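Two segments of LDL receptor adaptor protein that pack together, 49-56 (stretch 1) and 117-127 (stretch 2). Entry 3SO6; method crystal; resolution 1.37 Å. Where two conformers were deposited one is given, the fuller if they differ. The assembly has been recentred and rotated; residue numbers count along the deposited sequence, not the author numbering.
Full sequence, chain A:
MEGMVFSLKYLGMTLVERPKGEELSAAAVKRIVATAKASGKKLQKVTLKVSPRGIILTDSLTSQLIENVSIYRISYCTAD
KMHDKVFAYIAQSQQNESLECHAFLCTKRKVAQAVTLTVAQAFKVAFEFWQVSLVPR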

# COMPACT_ATOMS: atom_id res chain seq x y z
N LYS A 49 7.44 -6.16 0.35
CA LYS A 49 8.75 -5.79 -0.23
C LYS A 49 8.47 -4.66 -1.22
O LYS A 49 7.78 -4.84 -2.29
CB LYS A 49 9.46 -6.99 -0.88
CG LYS A 49 10.92 -6.61 -1.29
CD LYS A 49 11.73 -7.80 -1.91
N VAL A 50 9.01 -3.48 -0.90
CA VAL A 50 8.68 -2.23 -1.64
C VAL A 50 9.87 -1.89 -2.56
O VAL A 50 11.00 -1.83 -2.04
CB VAL A 50 8.47 -1.08 -0.60
CG1 VAL A 50 8.20 0.21 -1.33
CG2 VAL A 50 7.34 -1.46 0.37
N SER A 51 9.61 -1.68 -3.84
CA SER A 51 10.72 -1.18 -4.73
C SER A 51 10.05 -0.37 -5.80
O SER A 51 8.81 -0.26 -5.82
CB SER A 51 11.41 -2.40 -5.34
OG SER A 51 10.59 -2.99 -6.33
N PRO A 52 10.83 0.21 -6.72
CA PRO A 52 10.19 1.00 -7.79
C PRO A 52 9.30 0.13 -8.69
O PRO A 52 8.50 0.69 -9.43
CB PRO A 52 11.40 1.64 -8.55
CG PRO A 52 12.51 1.60 -7.50
CD PRO A 52 12.31 0.37 -6.68
N ARG A 53 9.43 -1.20 -8.64
CA ARG A 53 8.57 -2.12 -9.38
C ARG A 53 7.15 -2.19 -8.85
O ARG A 53 6.19 -2.52 -9.57
CB ARG A 53 9.22 -3.53 -9.40
CG ARG A 53 10.61 -3.56 -10.05
CD ARG A 53 11.03 -4.95 -10.53
NE ARG A 53 10.13 -5.60 -11.49
CZ ARG A 53 10.32 -5.63 -12.83
NH1 ARG A 53 11.32 -4.97 -13.41
NH2 ARG A 53 9.49 -6.31 -13.59
N GLY A 54 6.99 -1.88 -7.58
CA GLY A 54 5.71 -2.07 -6.88
C GLY A 54 5.87 -2.68 -5.50
O GLY A 54 6.91 -2.55 -4.88
N ILE A 55 4.78 -3.27 -5.00
CA ILE A 55 4.81 -3.86 -3.69
C ILE A 55 4.49 -5.35 -3.82
O ILE A 55 3.48 -5.71 -4.43
CB ILE A 55 3.74 -3.24 -2.74
CG1 ILE A 55 4.03 -1.77 -2.52
CG2 ILE A 55 3.78 -3.98 -1.42
CD1 ILE A 55 2.92 -1.01 -1.78
N ILE A 56 5.41 -6.17 -3.32
CA ILE A 56 5.21 -7.63 -3.32
C ILE A 56 4.68 -7.99 -1.92
O ILE A 56 5.34 -7.71 -0.91
CB ILE A 56 6.44 -8.47 -3.62
CG1 ILE A 56 7.06 -8.00 -4.93
CG2 ILE A 56 6.07 -9.89 -3.84
CD1 ILE A 56 8.32 -8.64 -5.26
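Stretch 2, residues 117-127: LTVAQAFKVAF

The tightest fit in this contact is made at a turn rather than along a strand: the CA atoms of Pro52 and Ala122 come within 4.2 Å of each other, close enough that backbone nearly touches backbone. The residue at this point of the helix is an alanine, and its methyl fits directly against the turn. The methyl of Ala122 points toward the hairpin and rests on the carbonyl of Ser51, with CB of Ala122 3.3 Å from O of Ser51, while CA of Pro52 lies 3.8 Å from O of Ala122. One turn of helix later the pattern recurs, as CB of Ala126 sits 3.4 Å from O of Pro52.

Stretch 2 is helical throughout, held by a regular series of i to i+4 backbone hydrogen bonds. Stretch 1 is a hairpin: strand 49-51, a type I turn from Ser51 to Gly54, then strand 54-56. The helix runs in broadly the same direction as the first strand, their axes 36° apart and 7.6 Å at closest approach. Spacing between the backbones tightens along the way, from 6.4 Å between CA of Val50 and CA of Val119 to the short separation at the turn.

Where the backbones stand farther apart, branched side chains fill the space. Val50 points toward the helix, and its CG1 meets three residues: CG2 of Thr118 at 3.8 Å, CG2 of Val119 at 3.9 Å and CB of Ala122 at 4.0 Å. These neighbours share one helical face because they are spaced three or four residues apart, or adjacent at its border. Ile55 leaves its backbone sideways, but its end reaches nearer the helix, bringing CD1 to 4.2 Å from CG2 of Val119. Farther along, the proline ring takes over, its CG 3.4 Å from CG1 of Val125, and CB of Pro52 lies 4.3 Å from CB of Ala126.

No hydrogen bond crosses between the stretches, so shape and apolar packing carry the contact, while the backbone hydrogen bonds found here run within each stretch. In the hairpin, Ser51 and Gly54 exchange N-to-O hydrogen bonds, each 3.0 Å from N of one to O of the other. The side chain of Ser51 points away from the helix and serves the turn instead, accepting a hydrogen bond at OG from N of Arg53 at 3.1 Å. Gly54 closes the turn at phi 136°, psi -159°, where a CB would jam against the preceding carbonyl oxygen; the backbone, not the helix, calls for glycine. The pattern is graded but not strict: Val50, Val119 and Ile55 fill the wider gap, alanines sit against the carbonyls of Ser51 and Pro52, and Val125 flanks the proline ring.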

# COMPACT_ATOMS: atom_id res chain seq x y z
N LEU A 117 6.97 6.41 3.78
CA LEU A 117 8.08 7.15 3.18
C LEU A 117 8.83 6.26 2.17
O LEU A 117 9.37 6.77 1.18
CB LEU A 117 9.02 7.62 4.27
CG LEU A 117 8.41 8.79 5.08
CD1 LEU A 117 9.25 9.00 6.31
CD2 LEU A 117 8.26 10.05 4.32
N THR A 118 8.91 4.97 2.44
CA THR A 118 9.59 4.04 1.52
C THR A 118 8.75 3.92 0.24
O THR A 118 9.31 3.90 -0.87
CB THR A 118 9.78 2.70 2.19
OG1 THR A 118 10.54 2.90 3.36
CG2 THR A 118 10.50 1.75 1.29
N VAL A 119 7.44 3.77 0.37
CA VAL A 119 6.56 3.73 -0.80
C VAL A 119 6.64 5.01 -1.60
O VAL A 119 6.70 4.98 -2.81
CB VAL A 119 5.15 3.31 -0.42
CG1 VAL A 119 4.23 3.34 -1.61
CG2 VAL A 119 5.13 1.92 0.25
N ALA A 120 6.74 6.16 -0.93
CA ALA A 120 6.92 7.44 -1.64
C ALA A 120 8.18 7.42 -2.47
O ALA A 120 8.19 7.96 -3.59
CB ALA A 120 7.02 8.59 -0.62
N GLN A 121 9.27 6.88 -1.91
CA GLN A 121 10.47 6.75 -2.70
C GLN A 121 10.27 5.87 -3.92
O GLN A 121 10.76 6.21 -5.02
CB GLN A 121 11.66 6.26 -1.87
CG GLN A 121 12.98 6.25 -2.67
CD GLN A 121 14.14 5.43 -2.00
OE1 GLN A 121 14.03 4.95 -0.87
NE2 GLN A 121 15.28 5.27 -2.74
N ALA A 122 9.56 4.77 -3.76
CA ALA A 122 9.30 3.92 -4.91
C ALA A 122 8.48 4.64 -5.98
O ALA A 122 8.79 4.50 -7.18
CB ALA A 122 8.54 2.72 -4.46
N PHE A 123 7.47 5.44 -5.58
CA PHE A 123 6.70 6.20 -6.57
C PHE A 123 7.63 7.13 -7.31
O PHE A 123 7.55 7.29 -8.52
CB PHE A 123 5.68 7.09 -5.88
CG PHE A 123 4.54 6.39 -5.17
CD1 PHE A 123 4.17 5.06 -5.43
CD2 PHE A 123 3.73 7.15 -4.27
CE1 PHE A 123 3.06 4.51 -4.79
CE2 PHE A 123 2.61 6.62 -3.68
CZ PHE A 123 2.29 5.28 -3.92
N LYS A 124 8.51 7.86 -6.61
CA LYS A 124 9.40 8.86 -7.20
C LYS A 124 10.40 8.22 -8.16
O LYS A 124 10.57 8.66 -9.30
CB LYS A 124 10.12 9.63 -6.10
CG LYS A 124 11.07 10.70 -6.70
CD LYS A 124 11.79 11.57 -5.57
CE LYS A 124 12.33 12.88 -6.19
NZ LYS A 124 13.71 12.73 -6.51
N VAL A 125 11.04 7.14 -7.72
CA VAL A 125 12.04 6.49 -8.56
C VAL A 125 11.31 5.84 -9.75
O VAL A 125 11.84 5.95 -10.89
CB VAL A 125 12.80 5.46 -7.72
CG1 VAL A 125 13.70 4.62 -8.65
CG2 VAL A 125 13.61 6.19 -6.68
N ALA A 126 10.17 5.22 -9.60
CA ALA A 126 9.43 4.68 -10.77
C ALA A 126 9.11 5.77 -11.76
O ALA A 126 9.23 5.56 -12.96
CB ALA A 126 8.18 3.94 -10.29
N PHE A 127 8.69 6.92 -11.26
CA PHE A 127 8.41 8.04 -12.16
C PHE A 127 9.64 8.47 -12.97
O PHE A 127 9.55 8.74 -14.16
CB PHE A 127 7.81 9.21 -11.37
CG PHE A 127 7.44 10.37 -12.26
CD1 PHE A 127 6.38 10.24 -13.18
CD2 PHE A 127 8.16 11.51 -12.25
CE1 PHE A 127 5.99 11.32 -13.95
CE2 PHE A 127 7.81 12.59 -13.16
CZ PHE A 127 6.72 12.43 -14.00